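Local coordinates for protein nucleoporin 53 (Pichia guilliermondii, PDB 3P3D) that probably serves as a structural constituent of the nuclear pore complex, this piece being its RNA recognition motif domain, at residues 22-27 against 63-68. Numbering follows the deposited sequence.
Sequences QVIAYF and SWTKIT
I67 on strand 64-68 meets F27 of helix 20-27. Its terminal methyl CD1 lies 3.6 Å from F27 CB and 3.9 Å from F27 CG, so it rests at the root of the aromatic side chain, oblique to the ring. The two side chains cross at about a right angle. The I67 torsions explain this reach: CG1 stands anti to the carbonyl carbon (chi1 -59°), and the chain then runs on extended to CD1 (chi2 -177°). Beyond CG the F27 ring turns from the strand. It extends over the sheet to V12, L91 and V93, and it also meets F30.

One turn earlier, the I24 side chain leaves the helix alongside the strand, and its extended end (chi2 161°) brings CD1 near T65. The contact is loose, with I24 CD1 4.4 Å from T65 OG1. Still, I24 buries more surface here than F27, although its nearest approach is longer. The T65 hydroxyl shares a hydrogen bond with Y15 OH. F37 touches both I24 and T65.

T65 and I67 are alternate residues on one face of the strand, and both point at the helix. The contact thus joins the first helix of the RNA recognition motif to a strand next to 9-13 in the antiparallel sheet. No hydrogen bond crosses between the two segments. The touching residues are all buried. The link rests on one close aliphatic contact at the base of F27 and a looser one at I24. This is consistent with apolar burial, not directional bonds, joining helix to strand as one part of a wider core.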
loop_
_atom_site.group_PDB
_atom_site.type_symbol
_atom_site.label_atom_id
_atom_site.label_comp_id
_atom_site.label_asym_id
_atom_site.label_seq_id
_atom_site.Cartn_x
_atom_site.Cartn_y
_atom_site.Cartn_z
ATOM N N GLN A 22 0.596 -4.121 -9.584
ATOM C CA GLN A 22 1.954 -4.629 -9.421
ATOM C C GLN A 22 2.510 -4.187 -8.068
ATOM O O GLN A 22 3.272 -4.931 -7.421
ATOM C CB GLN A 22 2.881 -4.128 -10.538
ATOM C CG GLN A 22 2.466 -4.502 -11.972
ATOM C CD GLN A 22 3.404 -3.898 -13.029
ATOM O OE1 GLN A 22 4.634 -4.074 -12.962
ATOM N NE2 GLN A 22 2.833 -3.157 -13.988
ATOM N N VAL A 23 2.118 -2.978 -7.647
ATOM C CA VAL A 23 2.628 -2.381 -6.411
ATOM C C VAL A 23 1.986 -3.069 -5.227
ATOM O O VAL A 23 2.666 -3.445 -4.278
ATOM C CB VAL A 23 2.344 -0.876 -6.334
ATOM C CG1 VAL A 23 2.715 -0.352 -4.957
ATOM C CG2 VAL A 23 3.103 -0.114 -7.447
ATOM N N ILE A 24 0.672 -3.268 -5.307
ATOM C CA ILE A 24 -0.062 -3.944 -4.242
ATOM C C ILE A 24 0.509 -5.337 -4.101
ATOM O O ILE A 24 0.828 -5.768 -3.012
ATOM C CB ILE A 24 -1.593 -3.965 -4.527
ATOM C CG1 ILE A 24 -2.160 -2.540 -4.441
ATOM C CG2 ILE A 24 -2.354 -4.851 -3.506
ATOM C CD1 ILE A 24 -3.531 -2.362 -5.138
ATOM N N ALA A 25 0.683 -6.022 -5.223
ATOM C CA ALA A 25 1.227 -7.369 -5.218
ATOM C C ALA A 25 2.586 -7.420 -4.541
ATOM O O ALA A 25 2.869 -8.307 -3.726
ATOM C CB ALA A 25 1.330 -7.888 -6.633
ATOM N N TYR A 26 3.440 -6.467 -4.882
ATOM C CA TYR A 26 4.749 -6.416 -4.270
ATOM C C TYR A 26 4.594 -6.272 -2.754
ATOM O O TYR A 26 5.268 -6.969 -1.996
ATOM C CB TYR A 26 5.564 -5.273 -4.880
ATOM C CG TYR A 26 6.875 -4.994 -4.195
ATOM C CD1 TYR A 26 7.989 -5.815 -4.402
ATOM C CD2 TYR A 26 7.007 -3.906 -3.359
ATOM C CE1 TYR A 26 9.208 -5.546 -3.772
ATOM C CE2 TYR A 26 8.203 -3.624 -2.733
ATOM C CZ TYR A 26 9.295 -4.432 -2.943
ATOM O OH TYR A 26 10.466 -4.117 -2.298
ATOM N N PHE A 27 3.678 -5.409 -2.299
ATOM C CA PHE A 27 3.581 -5.172 -0.854
ATOM C C PHE A 27 3.018 -6.344 -0.028
ATOM O O PHE A 27 3.151 -6.350 1.200
ATOM C CB PHE A 27 2.877 -3.858 -0.557
ATOM C CG PHE A 27 3.798 -2.691 -0.661
ATOM C CD1 PHE A 27 4.065 -2.118 -1.896
ATOM C CD2 PHE A 27 4.463 -2.222 0.447
ATOM C CE1 PHE A 27 4.962 -1.093 -2.024
ATOM C CE2 PHE A 27 5.366 -1.200 0.329
ATOM C CZ PHE A 27 5.614 -0.626 -0.910
ATOM N N SER A 63 -2.489 7.202 -7.935
ATOM C CA SER A 63 -1.135 7.176 -7.377
ATOM C C SER A 63 -1.011 6.985 -5.850
ATOM O O SER A 63 0.018 7.321 -5.274
ATOM C CB SER A 63 -0.342 8.420 -7.815
ATOM O OG SER A 63 -0.190 8.435 -9.221
ATOM N N TRP A 64 -2.019 6.436 -5.186
ATOM C CA TRP A 64 -1.841 6.088 -3.772
ATOM C C TRP A 64 -2.839 5.050 -3.296
ATOM O O TRP A 64 -3.957 5.010 -3.773
ATOM C CB TRP A 64 -1.883 7.336 -2.864
ATOM C CG TRP A 64 -3.244 7.941 -2.673
ATOM C CD1 TRP A 64 -3.821 8.938 -3.425
ATOM C CD2 TRP A 64 -4.201 7.598 -1.666
ATOM N NE1 TRP A 64 -5.071 9.226 -2.945
ATOM C CE2 TRP A 64 -5.332 8.422 -1.865
ATOM C CE3 TRP A 64 -4.209 6.679 -0.604
ATOM C CZ2 TRP A 64 -6.469 8.347 -1.048
ATOM C CZ3 TRP A 64 -5.332 6.608 0.208
ATOM C CH2 TRP A 64 -6.447 7.436 -0.018
ATOM N N THR A 65 -2.417 4.196 -2.369
ATOM C CA THR A 65 -3.334 3.253 -1.749
ATOM C C THR A 65 -3.011 3.118 -0.297
ATOM O O THR A 65 -1.862 3.185 0.103
ATOM C CB THR A 65 -3.228 1.809 -2.304
ATOM O OG1 THR A 65 -3.095 1.820 -3.728
ATOM C CG2 THR A 65 -4.463 1.021 -1.908
ATOM N N LYS A 66 -4.032 2.869 0.489
ATOM C CA LYS A 66 -3.820 2.425 1.837
ATOM C C LYS A 66 -3.719 0.934 1.751
ATOM O O LYS A 66 -4.380 0.318 0.910
ATOM C CB LYS A 66 -4.976 2.868 2.707
ATOM C CG LYS A 66 -4.962 2.425 4.148
ATOM C CD LYS A 66 -6.272 2.939 4.782
ATOM C CE LYS A 66 -6.736 2.132 5.955
ATOM N NZ LYS A 66 -5.847 2.446 7.103
ATOM N N ILE A 67 -2.848 0.364 2.585
ATOM C CA ILE A 67 -2.690 -1.089 2.701
ATOM C C ILE A 67 -2.649 -1.407 4.183
ATOM O O ILE A 67 -1.951 -0.756 4.919
ATOM C CB ILE A 67 -1.348 -1.564 2.089
ATOM C CG1 ILE A 67 -1.243 -1.190 0.609
ATOM C CG2 ILE A 67 -1.150 -3.040 2.306
ATOM C CD1 ILE A 67 0.056 -1.712 -0.022
ATOM N N THR A 68 -3.369 -2.426 4.612
ATOM C CA THR A 68 -3.476 -2.728 6.015
ATOM C C THR A 68 -3.050 -4.167 6.206
ATOM O O THR A 68 -3.585 -5.066 5.549
ATOM C CB THR A 68 -4.931 -2.493 6.506
ATOM O OG1 THR A 68 -5.361 -1.209 6.039
ATOM C CG2 THR A 68 -5.044 -2.524 8.062
#